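Long-range contact in cell wall surface anchor family protein (PDB 3PHS), which serves as a minor pilin of the Gram-positive bacterium Streptococcus agalactiae, with an IgG-like domain that mediates adhesion to lung epithelial cells: residues A[150-162]-A[184-196]. Residues are numbered along the deposited sequence; the frame is centred on the assembly and turned at random.
Sequences KKPLAGVVFELYE and KHLETDSSGHIRI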
loop_
_atom_site.group_PDB
_atom_site.type_symbol
_atom_site.label_atom_id
_atom_site.label_comp_id
_atom_site.label_asym_id
_atom_site.label_seq_id
_atom_site.Cartn_x
_atom_site.Cartn_y
_atom_site.Cartn_z
ATOM N N LYS A 150 -25.084 -14.213 -18.322
ATOM C CA LYS A 150 -23.736 -13.727 -18.049
ATOM C C LYS A 150 -22.721 -14.803 -18.427
ATOM O O LYS A 150 -22.944 -15.986 -18.160
ATOM C CB LYS A 150 -23.620 -13.329 -16.580
ATOM C CG LYS A 150 -24.734 -12.362 -16.166
ATOM C CD LYS A 150 -24.845 -12.158 -14.690
ATOM C CE LYS A 150 -26.041 -11.285 -14.398
ATOM N NZ LYS A 150 -25.948 -10.642 -13.070
ATOM N N LYS A 151 -21.641 -14.407 -19.092
ATOM C CA LYS A 151 -20.578 -15.350 -19.445
ATOM C C LYS A 151 -19.213 -14.699 -19.208
ATOM O O LYS A 151 -19.076 -13.487 -19.357
ATOM C CB LYS A 151 -20.705 -15.787 -20.908
ATOM C CG LYS A 151 -20.562 -14.639 -21.896
ATOM C CD LYS A 151 -20.495 -15.110 -23.350
ATOM C CE LYS A 151 -20.140 -13.937 -24.256
ATOM N NZ LYS A 151 -20.172 -14.291 -25.707
ATOM N N PRO A 152 -18.199 -15.509 -18.857
ATOM C CA PRO A 152 -16.839 -14.981 -18.686
ATOM C C PRO A 152 -16.344 -14.209 -19.909
ATOM O O PRO A 152 -16.614 -14.586 -21.061
ATOM C CB PRO A 152 -15.996 -16.251 -18.494
ATOM C CG PRO A 152 -16.950 -17.264 -17.976
ATOM C CD PRO A 152 -18.234 -16.975 -18.692
ATOM N N LEU A 153 -15.624 -13.124 -19.653
ATOM C CA LEU A 153 -15.101 -12.303 -20.709
ATOM C C LEU A 153 -13.592 -12.308 -20.659
ATOM O O LEU A 153 -13.001 -11.900 -19.648
ATOM C CB LEU A 153 -15.569 -10.867 -20.566
ATOM C CG LEU A 153 -16.750 -10.349 -21.350
ATOM C CD1 LEU A 153 -16.666 -8.851 -21.226
ATOM C CD2 LEU A 153 -16.689 -10.785 -22.823
ATOM N N ALA A 154 -12.985 -12.728 -21.765
ATOM C CA ALA A 154 -11.531 -12.773 -21.891
ATOM C C ALA A 154 -10.943 -11.491 -22.467
ATOM O O ALA A 154 -11.616 -10.727 -23.188
ATOM C CB ALA A 154 -11.113 -14.002 -22.735
ATOM N N GLY A 155 -9.683 -11.230 -22.140
ATOM C CA GLY A 155 -8.972 -10.109 -22.730
ATOM C C GLY A 155 -9.318 -8.720 -22.240
ATOM O O GLY A 155 -8.922 -7.740 -22.870
ATOM N N VAL A 156 -10.066 -8.623 -21.134
ATOM C CA VAL A 156 -10.400 -7.338 -20.516
ATOM C C VAL A 156 -9.220 -6.872 -19.654
ATOM O O VAL A 156 -8.670 -7.661 -18.886
ATOM C CB VAL A 156 -11.688 -7.430 -19.649
ATOM C CG1 VAL A 156 -12.022 -6.079 -18.965
ATOM C CG2 VAL A 156 -12.873 -7.912 -20.491
ATOM N N VAL A 157 -8.876 -5.598 -19.776
ATOM C CA VAL A 157 -7.648 -5.040 -19.190
ATOM C C VAL A 157 -7.956 -4.208 -17.944
ATOM O O VAL A 157 -8.799 -3.310 -17.961
ATOM C CB VAL A 157 -6.854 -4.218 -20.247
ATOM C CG1 VAL A 157 -5.590 -3.545 -19.636
ATOM C CG2 VAL A 157 -6.494 -5.117 -21.440
ATOM N N PHE A 158 -7.257 -4.534 -16.859
ATOM C CA PHE A 158 -7.343 -3.810 -15.606
ATOM C C PHE A 158 -5.949 -3.377 -15.117
ATOM O O PHE A 158 -4.938 -3.955 -15.528
ATOM C CB PHE A 158 -7.922 -4.722 -14.525
ATOM C CG PHE A 158 -9.413 -4.925 -14.613
ATOM C CD1 PHE A 158 -9.944 -5.967 -15.365
ATOM C CD2 PHE A 158 -10.274 -4.129 -13.876
ATOM C CE1 PHE A 158 -11.346 -6.169 -15.412
ATOM C CE2 PHE A 158 -11.663 -4.330 -13.918
ATOM C CZ PHE A 158 -12.179 -5.348 -14.695
ATOM N N GLU A 159 -5.931 -2.357 -14.264
ATOM C CA GLU A 159 -4.774 -2.033 -13.423
ATOM C C GLU A 159 -5.231 -2.114 -11.970
ATOM O O GLU A 159 -6.421 -2.004 -11.688
ATOM C CB GLU A 159 -4.232 -0.646 -13.745
ATOM C CG GLU A 159 -3.573 -0.591 -15.120
ATOM C CD GLU A 159 -3.231 0.810 -15.572
ATOM O OE1 GLU A 159 -3.590 1.795 -14.896
ATOM O OE2 GLU A 159 -2.587 0.911 -16.634
ATOM N N LEU A 160 -4.284 -2.316 -11.059
ATOM C CA LEU A 160 -4.575 -2.381 -9.628
ATOM C C LEU A 160 -3.774 -1.305 -8.893
ATOM O O LEU A 160 -2.605 -1.078 -9.214
ATOM C CB LEU A 160 -4.222 -3.768 -9.092
ATOM C CG LEU A 160 -4.542 -4.024 -7.615
ATOM C CD1 LEU A 160 -6.033 -4.073 -7.331
ATOM C CD2 LEU A 160 -3.882 -5.327 -7.154
ATOM N N TYR A 161 -4.416 -0.626 -7.945
ATOM C CA TYR A 161 -3.791 0.431 -7.168
ATOM C C TYR A 161 -4.014 0.165 -5.693
ATOM O O TYR A 161 -5.000 -0.437 -5.329
ATOM C CB TYR A 161 -4.440 1.781 -7.506
ATOM C CG TYR A 161 -4.119 2.248 -8.896
ATOM C CD1 TYR A 161 -4.813 1.749 -10.006
ATOM C CD2 TYR A 161 -3.099 3.167 -9.110
ATOM C CE1 TYR A 161 -4.485 2.169 -11.303
ATOM C CE2 TYR A 161 -2.784 3.605 -10.382
ATOM C CZ TYR A 161 -3.478 3.111 -11.475
ATOM O OH TYR A 161 -3.128 3.559 -12.743
ATOM N N GLU A 162 -3.112 0.650 -4.843
ATOM C CA GLU A 162 -3.470 0.804 -3.432
ATOM C C GLU A 162 -4.576 1.869 -3.386
ATOM O O GLU A 162 -4.603 2.761 -4.243
ATOM C CB GLU A 162 -2.247 1.254 -2.613
ATOM C CG GLU A 162 -1.118 0.213 -2.589
ATOM C CD GLU A 162 0.133 0.674 -1.847
ATOM O OE1 GLU A 162 0.183 1.827 -1.378
ATOM O OE2 GLU A 162 1.066 -0.136 -1.738
ATOM N N LYS A 184 2.076 -3.623 -15.248
ATOM C CA LYS A 184 0.877 -2.995 -14.684
ATOM C C LYS A 184 -0.417 -3.498 -15.363
ATOM O O LYS A 184 -1.493 -3.533 -14.747
ATOM C CB LYS A 184 0.987 -1.466 -14.683
ATOM C CG LYS A 184 1.000 -0.812 -16.051
ATOM C CD LYS A 184 0.779 0.675 -15.975
ATOM C CE LYS A 184 1.008 1.298 -17.346
ATOM N NZ LYS A 184 0.946 2.769 -17.316
ATOM N N HIS A 185 -0.283 -3.892 -16.631
ATOM C CA HIS A 185 -1.452 -4.353 -17.363
ATOM C C HIS A 185 -1.824 -5.772 -16.953
ATOM O O HIS A 185 -1.015 -6.704 -16.926
ATOM C CB HIS A 185 -1.305 -4.160 -18.879
ATOM C CG HIS A 185 -1.747 -2.807 -19.360
ATOM N ND1 HIS A 185 -2.089 -2.557 -20.672
ATOM C CD2 HIS A 185 -1.910 -1.635 -18.699
ATOM C CE1 HIS A 185 -2.433 -1.288 -20.802
ATOM N NE2 HIS A 185 -2.334 -0.707 -19.617
ATOM N N LEU A 186 -3.084 -5.899 -16.545
ATOM C CA LEU A 186 -3.616 -7.174 -16.083
ATOM C C LEU A 186 -4.749 -7.529 -17.031
ATOM O O LEU A 186 -5.582 -6.689 -17.333
ATOM C CB LEU A 186 -4.131 -7.063 -14.641
ATOM C CG LEU A 186 -3.214 -6.406 -13.591
ATOM C CD1 LEU A 186 -4.011 -5.979 -12.358
ATOM C CD2 LEU A 186 -2.085 -7.338 -13.215
ATOM N N GLU A 187 -4.768 -8.762 -17.507
ATOM C CA GLU A 187 -5.736 -9.146 -18.534
ATOM C C GLU A 187 -6.478 -10.409 -18.120
ATOM O O GLU A 187 -5.863 -11.380 -17.686
ATOM C CB GLU A 187 -5.017 -9.331 -19.880
ATOM C CG GLU A 187 -5.948 -9.208 -21.058
ATOM C CD GLU A 187 -5.246 -9.303 -22.396
ATOM O OE1 GLU A 187 -4.314 -8.505 -22.662
ATOM O OE2 GLU A 187 -5.665 -10.160 -23.202
ATOM N N THR A 188 -7.802 -10.393 -18.234
ATOM C CA THR A 188 -8.604 -11.550 -17.877
ATOM C C THR A 188 -8.271 -12.676 -18.845
ATOM O O THR A 188 -8.082 -12.438 -20.043
ATOM C CB THR A 188 -10.128 -11.264 -17.893
ATOM O OG1 THR A 188 -10.537 -10.903 -19.217
ATOM C CG2 THR A 188 -10.472 -10.125 -16.926
ATOM N N ASP A 189 -8.153 -13.876 -18.304
ATOM C CA ASP A 189 -7.776 -15.040 -19.101
ATOM C C ASP A 189 -9.004 -15.584 -19.841
ATOM O O ASP A 189 -10.076 -14.975 -19.791
ATOM C CB ASP A 189 -7.081 -16.104 -18.228
ATOM C CG ASP A 189 -7.979 -16.680 -17.136
ATOM O OD1 ASP A 189 -9.232 -16.631 -17.251
ATOM O OD2 ASP A 189 -7.424 -17.220 -16.146
ATOM N N SER A 190 -8.849 -16.714 -20.532
ATOM C CA SER A 190 -9.949 -17.301 -21.319
ATOM C C SER A 190 -11.180 -17.668 -20.463
ATOM O O SER A 190 -12.297 -17.780 -20.981
ATOM C CB SER A 190 -9.449 -18.534 -22.090
ATOM O OG SER A 190 -9.111 -19.573 -21.181
ATOM N N SER A 191 -10.969 -17.839 -19.157
ATOM C CA SER A 191 -12.031 -18.137 -18.199
ATOM C C SER A 191 -12.609 -16.891 -17.499
ATOM O O SER A 191 -13.422 -17.011 -16.587
ATOM C CB SER A 191 -11.510 -19.115 -17.144
ATOM O OG SER A 191 -10.509 -18.487 -16.340
ATOM N N GLY A 192 -12.162 -15.707 -17.908
ATOM C CA GLY A 192 -12.639 -14.439 -17.355
ATOM C C GLY A 192 -11.940 -13.990 -16.080
ATOM O O GLY A 192 -12.351 -13.006 -15.467
ATOM N N HIS A 193 -10.866 -14.685 -15.694
ATOM C CA HIS A 193 -10.213 -14.447 -14.393
ATOM C C HIS A 193 -8.900 -13.656 -14.457
ATOM O O HIS A 193 -8.132 -13.765 -15.414
ATOM C CB HIS A 193 -9.975 -15.776 -13.650
ATOM C CG HIS A 193 -11.220 -16.395 -13.092
ATOM N ND1 HIS A 193 -11.588 -16.267 -11.772
ATOM C CD2 HIS A 193 -12.184 -17.142 -13.678
ATOM C CE1 HIS A 193 -12.730 -16.903 -11.565
ATOM N NE2 HIS A 193 -13.107 -17.453 -12.706
ATOM N N ILE A 194 -8.697 -12.827 -13.434
ATOM C CA ILE A 194 -7.397 -12.278 -13.068
ATOM C C ILE A 194 -7.211 -12.754 -11.626
ATOM O O ILE A 194 -8.040 -12.447 -10.760
ATOM C CB ILE A 194 -7.376 -10.728 -13.143
ATOM C CG1 ILE A 194 -7.453 -10.267 -14.599
ATOM C CG2 ILE A 194 -6.108 -10.149 -12.450
ATOM C CD1 ILE A 194 -7.654 -8.775 -14.774
ATOM N N ARG A 195 -6.148 -13.518 -11.368
ATOM C CA ARG A 195 -5.810 -13.928 -9.996
ATOM C C ARG A 195 -4.453 -13.357 -9.617
ATOM O O ARG A 195 -3.493 -13.460 -10.387
ATOM C CB ARG A 195 -5.782 -15.446 -9.840
ATOM C CG ARG A 195 -7.122 -16.127 -10.079
ATOM C CD ARG A 195 -6.998 -17.642 -10.009
ATOM N NE ARG A 195 -8.288 -18.312 -10.241
ATOM C CZ ARG A 195 -8.764 -18.641 -11.441
ATOM N NH1 ARG A 195 -8.066 -18.361 -12.540
ATOM N NH2 ARG A 195 -9.941 -19.254 -11.543
ATOM N N ILE A 196 -4.382 -12.720 -8.455
ATOM C CA ILE A 196 -3.133 -12.080 -8.015
ATOM C C ILE A 196 -2.926 -12.486 -6.554
ATOM O O ILE A 196 -3.757 -12.193 -5.728
ATOM C CB ILE A 196 -3.187 -10.528 -8.121
ATOM C CG1 ILE A 196 -3.530 -10.049 -9.553
ATOM C CG2 ILE A 196 -1.839 -9.911 -7.694
ATOM C CD1 ILE A 196 -3.967 -8.570 -9.623
HETATM O O HOH W 1 -1.704 -2.725 -12.138
#
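F158 and L186 form an antiparallel hydrogen-bonded pair, F158 N giving to L186 O (2.8 Å) and L186 N to F158 O, and the pairing runs on past V157 and E187 to T188 N, which gives to V156 O. The T188 side chain adds to the backbone bonds: its OG1, held between backbone N and carbonyl carbon (chi1 62°), donates to L153 O at 2.7 Å and accepts from V156 N at 3.0 Å. A small hydroxyl that can do both suits this bend, where T188 itself is buried and G155, at positive phi, gives its N to T188 O. These segments belong to the prealbumin-like domain: 186-187 edges the sheet of 157-162, while the type I turn from D189 to G192 carries the chain across to the strand of the facing sheet. Between the sheets, I194 CD1 packs 3.7 Å from F158 CD1, T188 CG2 lies at the ring's edge, and L160 CD2 meets I196 CD1 tip to tip. On the other face, in the modelled conformer of H185, one of two, V157 CG1 lies over the ring, 3.9 Å from its centroid. The E159 and K184 side chains lie side by side, K184 CD 3.4 Å from E159 OE2, while Y161 OH donates to E159 OE1.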